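Side-chain contacts in uncharacterized protein PA0076 (Pseudomonas aeruginosa PAO1, PDB 2QNU), which is of unknown function in detail but, as a TagF protein, is probably an accessory factor of the type VI secretion system: residues B[78-81]-B[85-88]; B[120-125]-B[130-135]. All coordinates share one frame; numbering follows the deposited sequence.

Interaction 1: B[78-81]-B[85-88]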
ATOM      1  N   PRO B  78      15.737 -15.621  17.142  1.00 37.86           N
ATOM      2  CA  PRO B  78      16.852 -16.585  17.161  1.00 37.56           C
ATOM      3  C   PRO B  78      16.794 -17.488  18.406  1.00 36.96           C
ATOM      4  O   PRO B  78      16.486 -17.013  19.501  1.00 38.39           O
ATOM      5  CB  PRO B  78      18.112 -15.704  17.202  1.00 37.82           C
ATOM      6  CG  PRO B  78      17.648 -14.375  16.708  1.00 41.01           C
ATOM      7  CD  PRO B  78      16.205 -14.225  17.026  1.00 38.25           C
ATOM      8  N   SER B  79      17.039 -18.772  18.223  1.00 36.43           N
ATOM      9  CA  SER B  79      16.872 -19.750  19.292  1.00 36.07           C
ATOM     10  C   SER B  79      17.847 -20.905  19.143  1.00 36.43           C
ATOM     11  O   SER B  79      18.740 -20.912  18.258  1.00 34.66           O
ATOM     12  CB  SER B  79      15.422 -20.237  19.331  1.00 36.25           C
ATOM     13  OG  SER B  79      15.139 -20.944  20.549  1.00 32.48           O
ATOM     14  N   ILE B  80      17.651 -21.896  19.988  1.00 36.62           N
ATOM     15  CA  ILE B  80      18.605 -22.982  20.153  1.00 38.97           C
ATOM     16  C   ILE B  80      17.927 -24.152  20.844  1.00 38.70           C
ATOM     17  O   ILE B  80      16.960 -23.946  21.584  1.00 39.66           O
ATOM     18  CB  ILE B  80      19.814 -22.495  21.012  1.00 39.16           C
ATOM     19  CG1 ILE B  80      21.022 -23.429  20.886  1.00 41.40           C
ATOM     20  CG2 ILE B  80      19.436 -22.404  22.473  1.00 39.98           C
ATOM     21  CD1 ILE B  80      22.199 -23.013  21.781  1.00 39.81           C
ATOM     22  N   ASP B  81      18.375 -25.361  20.566  1.00 38.80           N
ATOM     23  CA  ASP B  81      17.769 -26.544  21.179  1.00 40.94           C
ATOM     24  C   ASP B  81      18.601 -26.939  22.394  1.00 41.01           C
ATOM     25  O   ASP B  81      19.620 -26.314  22.685  1.00 39.96           O
ATOM     26  CB  ASP B  81      17.592 -27.719  20.195  1.00 40.52           C
ATOM     27  CG  ASP B  81      18.962 -28.301  19.641  1.00 43.81           C
ATOM     28  OD1 ASP B  81      20.004 -28.193  20.338  1.00 49.39           O
ATOM     29  OD2 ASP B  81      18.966 -28.897  18.520  1.00 43.49           O
ATOM     30  N   ARG B  85      22.285 -26.786  19.173  1.00 44.97           N
ATOM     31  CA  ARG B  85      22.130 -26.507  17.743  1.00 43.51           C
ATOM     32  C   ARG B  85      21.206 -25.301  17.536  1.00 42.78           C
ATOM     33  O   ARG B  85      20.261 -25.108  18.311  1.00 42.98           O
ATOM     34  CB  ARG B  85      21.636 -27.765  17.049  1.00 43.94           C
ATOM     35  CG  ARG B  85      22.552 -28.951  17.345  1.00 43.87           C
ATOM     36  CD  ARG B  85      21.972 -30.317  16.981  1.00 44.09           C
ATOM     37  NE  ARG B  85      20.695 -30.594  17.628  1.00 43.74           N
ATOM     38  CZ  ARG B  85      20.047 -31.747  17.514  1.00 46.19           C
ATOM     39  NH1 ARG B  85      20.566 -32.768  16.836  1.00 49.03           N
ATOM     40  NH2 ARG B  85      18.867 -31.893  18.078  1.00 46.20           N
ATOM     41  N   TYR B  86      21.519 -24.464  16.542  1.00 41.43           N
ATOM     42  CA  TYR B  86      20.803 -23.198  16.284  1.00 40.67           C
ATOM     43  C   TYR B  86      19.632 -23.292  15.288  1.00 40.74           C
ATOM     44  O   TYR B  86      19.795 -23.770  14.169  1.00 40.17           O
ATOM     45  CB  TYR B  86      21.818 -22.143  15.829  1.00 41.64           C
ATOM     46  CG  TYR B  86      22.871 -21.929  16.875  1.00 42.60           C
ATOM     47  CD1 TYR B  86      22.541 -21.261  18.052  1.00 41.09           C
ATOM     48  CD2 TYR B  86      24.178 -22.449  16.730  1.00 43.88           C
ATOM     49  CE1 TYR B  86      23.452 -21.072  19.048  1.00 44.31           C
ATOM     50  CE2 TYR B  86      25.105 -22.273  17.720  1.00 44.02           C
ATOM     51  CZ  TYR B  86      24.737 -21.577  18.890  1.00 46.57           C
ATOM     52  OH  TYR B  86      25.596 -21.362  19.933  1.00 43.08           O
ATOM     53  N   PHE B  87      18.439 -22.838  15.700  1.00 38.95           N
ATOM     54  CA  PHE B  87      17.322 -22.629  14.801  1.00 37.82           C
ATOM     55  C   PHE B  87      16.334 -21.672  15.414  1.00 37.24           C
ATOM     56  O   PHE B  87      16.106 -21.729  16.618  1.00 37.79           O
ATOM     57  CB  PHE B  87      16.598 -23.944  14.524  1.00 37.56           C
ATOM     58  CG  PHE B  87      15.862 -23.944  13.265  1.00 39.45           C
ATOM     59  CD1 PHE B  87      16.540 -24.146  12.044  1.00 39.20           C
ATOM     60  CD2 PHE B  87      14.456 -23.729  13.238  1.00 38.80           C
ATOM     61  CE1 PHE B  87      15.838 -24.157  10.868  1.00 38.17           C
ATOM     62  CE2 PHE B  87      13.774 -23.755  12.058  1.00 38.66           C
ATOM     63  CZ  PHE B  87      14.464 -23.955  10.875  1.00 39.11           C
ATOM     64  N   PRO B  88      15.749 -20.748  14.610  1.00 36.34           N
ATOM     65  CA  PRO B  88      14.785 -19.821  15.206  1.00 35.55           C
ATOM     66  C   PRO B  88      13.575 -20.482  15.839  1.00 33.54           C
ATOM     67  O   PRO B  88      13.260 -21.614  15.567  1.00 31.56           O
ATOM     68  CB  PRO B  88      14.346 -18.968  14.015  1.00 35.21           C
ATOM     69  CG  PRO B  88      15.473 -18.959  13.139  1.00 36.61           C
ATOM     70  CD  PRO B  88      16.078 -20.356  13.233  1.00 36.04           C
TER
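Asp81 and Arg85 stand on either side of the turn in a beta-hairpin connection, the loop that joins strand 71-77 to strand 89-95, two antiparallel neighbours of the central sheet. Their salt bridge is lopsided: a single carboxylate oxygen does the work. Asp81 OD2 receives Arg85 NE at 2.6 Å, on its syn side and close to both the carboxylate and the guanidinium planes, and it also takes a weak bond from Arg85 NH2. Only OD2 bonds the guanidinium, and the two planes are turned 55° apart, so the pair is neither flat nor two-oxygen. The arginine chain bends at chi3 (-57°), which brings NE round to the acid. NH2 has a second, weak partner in the carbonyl of Gly14.

The other oxygen faces the backbone. Asp81 OD1 accepts Arg85 N at 2.9 Å from well above the carboxylate plane and takes a weak bond from Val83 N within the turn, while Asp81 N donates to Arg85 O at 3.0 Å, so main chain and side chain of the same two residues are tied together. Further in, Phe87 N reaches Ser79 O at 3.2 Å; Tyr52 OH also bonds that oxygen. Between these rungs Ile80 and Tyr86 form a single, non-hydrogen-bonded antiparallel bridge, and Ile80 CA makes a CH...O contact with Arg85 O.

The apolar part is small. Ile80 and Tyr86 lie side by side, and Ile80 CD1 meets Tyr86 CE1 at 3.6 Å. With CG1 anti to the backbone N (chi1 -163°), the isoleucine runs alongside the ring, whose other neighbours include Trp48 and Leu49 of helix 48-53.

Both carboxylate oxygens of Asp81 are thus engaged with Arg85, which should restrict rotation of the acid and probably stabilises its ionised form.

Interaction 2: B[120-125]-B[130-135]; sequences LSTLEP and EAFEQA
Thr122 and Phe132 meet at the connection between two consecutive helices, 110-121 and 129-137, packed against the antiparallel sheet. The contact is an apolar one: a methyl group set over an aromatic face. Thr122 CG2 stands 3.9 Å from the centroid of the Phe132 ring, 21° off the ring normal, in a CH-pi contact. With chi1 at 173° the ring extends away from its own backbone N, out from helix 129-137 to the threonine. Leu10 touches both side chains, Val91 of strand 89-95 adds to the packing on Phe132, and Phe6 meets its ring edge-to-face.

The hydroxyls of 120-125 turn back to helix 110-121. Thr122 OG1 hydrogen-bonds Leu119 O and Ser121 OG hydrogen-bonds Leu118 O, both carbonyls of that helix. In the backbone, a type I turn runs from Ser121 to Glu124, and Leu123 N bonds Leu120 O at 2.8 Å.

The threonine methyl lies toward the rim of the ring: its nearest carbon is Phe132 CD2, 3.6 Å from Thr122 CG2.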
ATOM      1  N   LEU B 120      10.476 -14.677  24.649  1.00 35.47           N
ATOM      2  CA  LEU B 120      11.583 -14.250  25.549  1.00 37.34           C
ATOM      3  C   LEU B 120      11.619 -15.174  26.787  1.00 37.41           C
ATOM      4  O   LEU B 120      12.676 -15.643  27.172  1.00 40.51           O
ATOM      5  CB  LEU B 120      11.456 -12.767  25.913  1.00 36.33           C
ATOM      6  CG  LEU B 120      11.764 -11.904  24.700  1.00 38.28           C
ATOM      7  CD1 LEU B 120      11.154 -10.535  24.836  1.00 41.43           C
ATOM      8  CD2 LEU B 120      13.217 -11.782  24.316  1.00 41.65           C
ATOM      9  N   SER B 121      10.451 -15.538  27.301  1.00 38.04           N
ATOM     10  CA  SER B 121      10.336 -16.423  28.434  1.00 38.32           C
ATOM     11  C   SER B 121      11.120 -17.710  28.270  1.00 39.36           C
ATOM     12  O   SER B 121      11.550 -18.312  29.276  1.00 38.34           O
ATOM     13  CB  SER B 121       8.850 -16.716  28.765  1.00 38.35           C
ATOM     14  OG  SER B 121       8.306 -17.735  27.923  1.00 35.38           O
ATOM     15  N   THR B 122      11.317 -18.167  27.029  1.00 39.84           N
ATOM     16  CA  THR B 122      11.996 -19.461  26.804  1.00 41.41           C
ATOM     17  C   THR B 122      13.508 -19.345  26.936  1.00 42.47           C
ATOM     18  O   THR B 122      14.208 -20.345  26.860  1.00 44.72           O
ATOM     19  CB  THR B 122      11.688 -20.116  25.366  1.00 40.43           C
ATOM     20  OG1 THR B 122      12.275 -19.319  24.332  1.00 38.43           O
ATOM     21  CG2 THR B 122      10.190 -20.250  25.159  1.00 39.78           C
ATOM     22  N   LEU B 123      14.024 -18.138  27.051  1.00 44.45           N
ATOM     23  CA  LEU B 123      15.480 -17.977  27.216  1.00 46.66           C
ATOM     24  C   LEU B 123      15.878 -18.069  28.693  1.00 49.00           C
ATOM     25  O   LEU B 123      17.057 -18.203  29.004  1.00 48.84           O
ATOM     26  CB  LEU B 123      15.923 -16.624  26.708  1.00 46.58           C
ATOM     27  CG  LEU B 123      15.702 -16.285  25.252  1.00 46.61           C
ATOM     28  CD1 LEU B 123      15.868 -14.810  25.109  1.00 45.63           C
ATOM     29  CD2 LEU B 123      16.701 -17.014  24.336  1.00 49.17           C
ATOM     30  N   GLU B 124      14.891 -17.962  29.583  1.00 50.67           N
ATOM     31  CA  GLU B 124      15.101 -17.984  31.039  1.00 52.83           C
ATOM     32  C   GLU B 124      15.521 -19.409  31.450  1.00 54.39           C
ATOM     33  O   GLU B 124      14.818 -20.375  31.150  1.00 52.87           O
ATOM     34  CB  GLU B 124      13.815 -17.497  31.768  1.00 53.33           C
ATOM     35  CG  GLU B 124      13.464 -15.980  31.411  1.00 56.31           C
ATOM     36  CD  GLU B 124      12.004 -15.453  31.755  1.00 57.69           C
ATOM     37  OE1 GLU B 124      11.296 -16.033  32.635  1.00 59.65           O
ATOM     38  OE2 GLU B 124      11.570 -14.408  31.119  1.00 59.71           O
ATOM     39  N   PRO B 125      16.745 -19.560  32.036  1.00 57.34           N
ATOM     40  CA  PRO B 125      16.915 -20.752  32.861  1.00 58.50           C
ATOM     41  C   PRO B 125      16.143 -20.503  34.163  1.00 59.60           C
ATOM     42  O   PRO B 125      16.456 -19.553  34.934  1.00 60.90           O
ATOM     43  CB  PRO B 125      18.441 -20.856  33.061  1.00 58.47           C
ATOM     44  CG  PRO B 125      18.917 -19.470  32.956  1.00 58.19           C
ATOM     45  CD  PRO B 125      17.995 -18.773  31.968  1.00 57.10           C
ATOM     46  N   GLU B 130       6.276 -26.823  29.107  1.00 43.21           N
ATOM     47  CA  GLU B 130       4.814 -27.036  29.252  1.00 43.94           C
ATOM     48  C   GLU B 130       4.063 -25.708  29.387  1.00 42.20           C
ATOM     49  O   GLU B 130       2.983 -25.555  28.824  1.00 43.37           O
ATOM     50  CB  GLU B 130       4.435 -27.918  30.471  1.00 43.86           C
ATOM     51  CG  GLU B 130       5.278 -29.154  30.797  1.00 47.43           C
ATOM     52  CD  GLU B 130       5.154 -29.622  32.319  1.00 48.50           C
ATOM     53  OE1 GLU B 130       6.203 -29.677  33.038  1.00 54.87           O
ATOM     54  OE2 GLU B 130       4.028 -29.932  32.814  1.00 53.53           O
ATOM     55  N   ALA B 131       4.628 -24.755  30.133  1.00 41.15           N
ATOM     56  CA  ALA B 131       3.993 -23.433  30.353  1.00 40.66           C
ATOM     57  C   ALA B 131       3.973 -22.536  29.092  1.00 40.24           C
ATOM     58  O   ALA B 131       2.956 -21.854  28.754  1.00 41.07           O
ATOM     59  CB  ALA B 131       4.709 -22.713  31.509  1.00 40.93           C
ATOM     60  N   PHE B 132       5.092 -22.533  28.382  1.00 37.73           N
ATOM     61  CA  PHE B 132       5.148 -21.895  27.060  1.00 38.00           C
ATOM     62  C   PHE B 132       4.072 -22.436  26.107  1.00 36.83           C
ATOM     63  O   PHE B 132       3.305 -21.651  25.565  1.00 34.33           O
ATOM     64  CB  PHE B 132       6.514 -22.097  26.444  1.00 37.27           C
ATOM     65  CG  PHE B 132       6.617 -21.631  25.028  1.00 35.47           C
ATOM     66  CD1 PHE B 132       6.743 -22.542  23.996  1.00 35.20           C
ATOM     67  CD2 PHE B 132       6.601 -20.280  24.732  1.00 35.56           C
ATOM     68  CE1 PHE B 132       6.875 -22.114  22.702  1.00 33.29           C
ATOM     69  CE2 PHE B 132       6.700 -19.853  23.418  1.00 35.70           C
ATOM     70  CZ  PHE B 132       6.801 -20.773  22.403  1.00 34.39           C
ATOM     71  N   GLU B 133       3.993 -23.762  25.964  1.00 37.63           N
ATOM     72  CA  GLU B 133       3.028 -24.388  25.038  1.00 39.80           C
ATOM     73  C   GLU B 133       1.612 -24.017  25.414  1.00 39.63           C
ATOM     74  O   GLU B 133       0.833 -23.622  24.568  1.00 40.22           O
ATOM     75  CB  GLU B 133       3.173 -25.898  25.040  1.00 39.95           C
ATOM     76  CG  GLU B 133       4.514 -26.390  24.450  1.00 42.93           C
ATOM     77  CD  GLU B 133       4.733 -27.914  24.618  1.00 45.15           C
ATOM     78  OE1 GLU B 133       4.129 -28.543  25.548  1.00 50.32           O
ATOM     79  OE2 GLU B 133       5.561 -28.453  23.821  1.00 54.67           O
ATOM     80  N   GLN B 134       1.315 -24.133  26.703  1.00 41.01           N
ATOM     81  CA  GLN B 134       0.025 -23.727  27.293  1.00 41.58           C
ATOM     82  C   GLN B 134      -0.286 -22.295  27.014  1.00 40.93           C
ATOM     83  O   GLN B 134      -1.360 -21.981  26.558  1.00 40.95           O
ATOM     84  CB  GLN B 134       0.015 -23.976  28.803  1.00 41.78           C
ATOM     85  CG  GLN B 134      -0.223 -25.458  29.140  1.00 45.15           C
ATOM     86  CD  GLN B 134       0.129 -25.848  30.592  1.00 46.15           C
ATOM     87  OE1 GLN B 134       0.404 -24.983  31.442  1.00 53.65           O
ATOM     88  NE2 GLN B 134       0.105 -27.161  30.883  1.00 48.50           N
ATOM     89  N   ALA B 135       0.662 -21.407  27.270  1.00 41.77           N
ATOM     90  CA  ALA B 135       0.460 -19.986  26.973  1.00 41.76           C
ATOM     91  C   ALA B 135       0.167 -19.721  25.486  1.00 41.85           C
ATOM     92  O   ALA B 135      -0.741 -18.966  25.175  1.00 41.80           O
ATOM     93  CB  ALA B 135       1.659 -19.146  27.456  1.00 41.36           C
TER

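Both contacts involve the strand pair 71-77 and 89-95: interaction 1 is its connecting loop, interaction 2 packs against it. Interaction 1 closes that loop upon itself and mixes buried with more exposed residues; interaction 2 joins the end region of helix 110-121 to helix 129-137 through a smaller, buried contact whose side chains also reach the strand pair and its connection, at Met77, Leu89 and Val91. The centres of interaction 1 and interaction 2 are about 14 Å apart, and the two do not touch. The chemistry follows the setting: the loop relies on charge and backbone bonds and buries 373 Å², whereas the helix contact relies on one methyl against one ring and buries 94 Å².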